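Local coordinates for extracellular fatty acid-binding protein (Gallus gallus, PDB 3SAO), which binds bacterial ferric siderophores as a siderocalin-type lipocalin, and also binds long-chain fatty acids and lysophosphatidic acid, at residues K11-A16 against M31-A36; A16-T21 against E140-L145. One frame throughout, in Å; residues are numbered along the deposited sequence.

Contact 1: residues K11-A16 against M31-A36; sequences KWYIVA and MKMVMA
In the lipocalin β-barrel of this siderocalin, strand 10-18 lies antiparallel to strand 34-41, and the contact sits where the second of these strands begins. Two hydrogen-bonded pairs flank one non-hydrogen-bonded pair, Tyr13 with Met35. In the first, Trp12 N reaches Ala36 O at 2.9 Å, almost straight at 176° but with the donor above the carbonyl plane; the return bond, Ala36 N to Trp12 O at 2.8 Å, also meets its carbonyl from above. In the second, Ile14 N bonds to Val34 O at 2.8 Å within the carbonyl plane, whereas Val34 N to Ile14 O is weak at 3.3 Å, as the strands begin to part. Ile14 and Val34 lie side by side on the face they share with Trp12 and Ala36, their CB atoms 4.0 Å apart. Ile14 CG1, anti to the carbonyl carbon, carries CD1 alongside Val34 CG1. That face is the barrel interior: Ile14 packs near the bound lysophosphatidic acid and against Tyr50 and Tyr114 of the pocket. Tyr13 and Met35 point to the opposite face. From the loop just before the strand, Met33, extended through chi1 and chi2, carries SD into a Met-aromatic contact 4.6 Å from the Tyr13 ring centroid, oblique to the ring; the bend at chi3 (-66°) turns CE toward Val15 CG1. Lys11, fully extended, crosses Met35 obliquely and brings CE to 3.7 Å from its SD. Four backbone bonds, one weak, thus join the strands, while Ile14 turns an apolar side chain to the ligand.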
# COMPACT_ATOMS: atom_id res chain seq x y z
N LYS A 11 2.70 -6.57 -10.72
CA LYS A 11 3.51 -6.51 -9.50
C LYS A 11 3.88 -5.07 -9.12
O LYS A 11 4.29 -4.27 -9.98
CB LYS A 11 4.78 -7.35 -9.70
CG LYS A 11 5.72 -7.34 -8.51
CD LYS A 11 7.00 -8.11 -8.88
CE LYS A 11 7.98 -8.25 -7.77
NZ LYS A 11 9.09 -9.24 -8.13
N TRP A 12 3.64 -4.74 -7.86
CA TRP A 12 3.99 -3.45 -7.26
C TRP A 12 4.72 -3.68 -5.93
O TRP A 12 4.65 -4.77 -5.37
CB TRP A 12 2.74 -2.64 -6.99
CG TRP A 12 2.02 -2.13 -8.19
CD1 TRP A 12 1.10 -2.82 -8.98
CD2 TRP A 12 2.19 -0.84 -8.82
NE1 TRP A 12 0.71 -2.02 -10.04
CE2 TRP A 12 1.34 -0.81 -9.96
CE3 TRP A 12 2.93 0.30 -8.49
CZ2 TRP A 12 1.22 0.34 -10.76
CZ3 TRP A 12 2.82 1.43 -9.31
CH2 TRP A 12 1.96 1.44 -10.43
N TYR A 13 5.38 -2.64 -5.44
CA TYR A 13 5.92 -2.61 -4.09
C TYR A 13 5.35 -1.42 -3.35
O TYR A 13 5.13 -0.39 -3.95
CB TYR A 13 7.43 -2.42 -4.15
CG TYR A 13 8.18 -3.49 -4.89
CD1 TYR A 13 8.47 -3.36 -6.24
CD2 TYR A 13 8.64 -4.61 -4.22
CE1 TYR A 13 9.19 -4.34 -6.93
CE2 TYR A 13 9.35 -5.60 -4.89
CZ TYR A 13 9.66 -5.45 -6.23
OH TYR A 13 10.40 -6.42 -6.88
N ILE A 14 5.06 -1.59 -2.07
CA ILE A 14 4.73 -0.51 -1.18
C ILE A 14 6.03 -0.09 -0.50
O ILE A 14 6.64 -0.86 0.23
CB ILE A 14 3.69 -0.94 -0.19
CG1 ILE A 14 2.46 -1.48 -0.94
CG2 ILE A 14 3.34 0.24 0.76
CD1 ILE A 14 1.40 -2.10 -0.07
N VAL A 15 6.47 1.13 -0.81
CA VAL A 15 7.86 1.52 -0.54
C VAL A 15 7.93 2.64 0.50
O VAL A 15 9.00 2.93 1.02
CB VAL A 15 8.61 1.94 -1.84
CG1 VAL A 15 8.57 0.81 -2.85
CG2 VAL A 15 8.05 3.26 -2.43
N ALA A 16 6.78 3.22 0.86
CA ALA A 16 6.75 4.19 1.96
C ALA A 16 5.34 4.30 2.50
O ALA A 16 4.39 3.97 1.83
CB ALA A 16 7.24 5.57 1.50
N MET A 31 9.61 -2.06 10.02
CA MET A 31 8.78 -2.37 8.87
C MET A 31 9.62 -2.48 7.61
O MET A 31 10.67 -1.84 7.47
CB MET A 31 7.70 -1.30 8.71
CG MET A 31 6.69 -1.27 9.86
SD MET A 31 5.32 -0.09 9.58
CE MET A 31 4.42 -0.26 11.13
N LYS A 32 9.21 -3.40 6.74
CA LYS A 32 9.90 -3.68 5.49
C LYS A 32 8.94 -3.47 4.33
O LYS A 32 7.72 -3.53 4.50
CB LYS A 32 10.39 -5.12 5.44
CG LYS A 32 11.35 -5.49 6.55
CD LYS A 32 12.59 -4.61 6.55
CE LYS A 32 13.78 -5.33 7.20
NZ LYS A 32 13.46 -5.83 8.55
N MET A 33 9.51 -3.32 3.15
CA MET A 33 8.77 -3.20 1.92
C MET A 33 7.81 -4.36 1.67
O MET A 33 8.12 -5.53 1.95
CB MET A 33 9.77 -3.09 0.76
CG MET A 33 9.23 -2.54 -0.52
SD MET A 33 10.52 -2.38 -1.80
CE MET A 33 11.60 -1.14 -1.13
N VAL A 34 6.60 -4.00 1.28
CA VAL A 34 5.55 -4.98 1.01
C VAL A 34 5.43 -5.22 -0.49
O VAL A 34 5.38 -4.27 -1.27
CB VAL A 34 4.23 -4.47 1.55
CG1 VAL A 34 3.09 -5.48 1.28
CG2 VAL A 34 4.39 -4.21 3.02
N MET A 35 5.42 -6.49 -0.89
CA MET A 35 5.16 -6.82 -2.29
C MET A 35 3.65 -6.97 -2.49
O MET A 35 2.92 -7.47 -1.62
CB MET A 35 5.93 -8.06 -2.76
CG MET A 35 5.89 -8.29 -4.25
SD MET A 35 6.52 -9.89 -4.78
CE MET A 35 8.20 -9.80 -4.13
N ALA A 36 3.17 -6.44 -3.60
CA ALA A 36 1.75 -6.54 -3.92
C ALA A 36 1.56 -7.02 -5.37
O ALA A 36 2.40 -6.79 -6.25
CB ALA A 36 1.06 -5.21 -3.67

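Contact 2: residues A16-T21 against E140-L145; sequences ALASNT and EMVAVL
The flat groups that meet here are peptide units; neither segment contributes an aromatic ring. At their edges Leu17 N bonds to Ala143 O at 3.1 Å and Ala143 N to Leu17 O at 2.9 Å, both in the plane of the accepting carbonyl. Two residues further on, Ser19 N reaches Met141 O at 3.0 Å, again in plane; Ala18 CA leans on the same oxygen through a CA-H···O contact. Of the two faces of this peptide layer, one carries Ala16, Ala18, Val142 and Val144. There Ala18 CB meets Val142 CG2 at 4.1 Å, and Phe128 of helix 122-133 packs on both alanines. The other face carries Leu17 and Ala143, with Phe24 of helix 22-27 against them. The short strand 142-144 follows helix 122-133 and pairs antiparallel with the end of strand 10-18, as expected of the lipocalin fold, in which the chain returns to the first barrel strand after the C-terminal helix. Leu145 crosses Leu17 at about a right angle, its CD1 coming to 3.9 Å from Leu17 CG; both CG atoms are anti to their carbonyl carbons. Met141, extended beyond CG, runs alongside the backbone of Ser19 and ends with SD 3.9 Å from Asn20 CB. Its CB lies only 3.1 Å from Ser19 O, a tight fit. Beyond the pairing, Thr21 N makes a weak 3.3 Å bond to Ser19 OG, and Thr21, an enterobactin-binding residue, caps helix 22-27 by accepting a hydrogen bond from Phe24 N at its OG1.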
# COMPACT_ATOMS: atom_id res chain seq x y z
N ALA A 16 6.78 3.22 0.86
CA ALA A 16 6.75 4.19 1.96
C ALA A 16 5.34 4.30 2.50
O ALA A 16 4.39 3.97 1.83
CB ALA A 16 7.24 5.57 1.50
N LEU A 17 5.27 4.75 3.73
CA LEU A 17 4.08 4.83 4.55
C LEU A 17 4.12 6.12 5.32
O LEU A 17 5.19 6.63 5.65
CB LEU A 17 4.04 3.70 5.58
CG LEU A 17 4.16 2.28 5.03
CD1 LEU A 17 4.25 1.31 6.24
CD2 LEU A 17 3.00 1.94 4.13
N ALA A 18 2.94 6.64 5.63
CA ALA A 18 2.83 7.77 6.53
C ALA A 18 1.64 7.58 7.46
O ALA A 18 0.53 7.29 7.00
CB ALA A 18 2.73 9.09 5.75
N SER A 19 1.86 7.81 8.75
CA SER A 19 0.80 7.68 9.76
C SER A 19 1.24 8.30 11.07
O SER A 19 2.43 8.50 11.28
CB SER A 19 0.45 6.20 9.99
OG SER A 19 -0.25 5.97 11.21
N ASN A 20 0.29 8.55 11.97
CA ASN A 20 0.59 9.18 13.25
C ASN A 20 0.22 8.35 14.49
O ASN A 20 0.18 8.87 15.60
CB ASN A 20 -0.06 10.58 13.34
CG ASN A 20 -1.59 10.54 13.33
OD1 ASN A 20 -2.21 9.51 13.05
ND2 ASN A 20 -2.20 11.67 13.67
N THR A 21 0.00 7.04 14.33
CA THR A 21 -0.27 6.19 15.49
C THR A 21 1.02 5.97 16.29
O THR A 21 2.12 5.97 15.74
CB THR A 21 -0.88 4.83 15.10
OG1 THR A 21 0.12 3.97 14.55
CG2 THR A 21 -2.03 5.02 14.10
N GLU A 140 8.84 12.53 11.02
CA GLU A 140 8.94 11.38 11.91
C GLU A 140 7.81 10.40 11.61
O GLU A 140 7.91 9.22 11.97
CB GLU A 140 8.90 11.81 13.38
N MET A 141 6.77 10.87 10.92
CA MET A 141 5.62 10.02 10.60
C MET A 141 5.69 9.33 9.21
O MET A 141 4.75 8.66 8.79
CB MET A 141 4.35 10.85 10.68
CG MET A 141 4.08 11.38 12.07
SD MET A 141 2.86 12.67 11.95
CE MET A 141 2.94 13.41 13.61
N VAL A 142 6.79 9.56 8.50
CA VAL A 142 7.04 8.92 7.20
C VAL A 142 8.13 7.88 7.34
O VAL A 142 9.20 8.16 7.87
CB VAL A 142 7.46 9.98 6.17
CG1 VAL A 142 7.87 9.36 4.84
CG2 VAL A 142 6.35 11.04 6.02
N ALA A 143 7.84 6.67 6.86
CA ALA A 143 8.77 5.55 6.83
C ALA A 143 9.08 5.23 5.39
O ALA A 143 8.18 5.00 4.61
CB ALA A 143 8.18 4.33 7.50
N VAL A 144 10.35 5.26 5.04
CA VAL A 144 10.80 4.74 3.77
C VAL A 144 11.24 3.30 4.08
O VAL A 144 12.08 3.10 4.93
CB VAL A 144 11.93 5.57 3.21
CG1 VAL A 144 12.47 4.93 1.91
CG2 VAL A 144 11.49 7.03 3.00
N LEU A 145 10.57 2.32 3.48
CA LEU A 145 10.70 0.92 3.87
C LEU A 145 11.93 0.25 3.24
O LEU A 145 12.02 0.22 2.03
CB LEU A 145 9.44 0.16 3.45
CG LEU A 145 8.14 0.64 4.10
CD1 LEU A 145 6.90 -0.10 3.62
CD2 LEU A 145 8.32 0.56 5.63

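Strand 10-18 serves both contacts in one antiparallel sheet: contact 1 pairs its first part with strand 34-41, contact 2 its last part with strand 142-144, and Ala16 is shared. Their centres are about 13 Å apart. Along the chain the order is 11-16, 16-21, 31-36, 140-145, so the segments alternate, with helix 22-27 between the second and third. At the junction Val15 O and Leu145 N are 3.0 Å apart, probably hydrogen-bonded, and Leu145 CD1 packs against Ile14 O and Lys32 O. The last strand, 142-144, thus continues along the edge that strand 34-41 leaves, joining the ligand-lined barrel wall to the region beside helix 122-133.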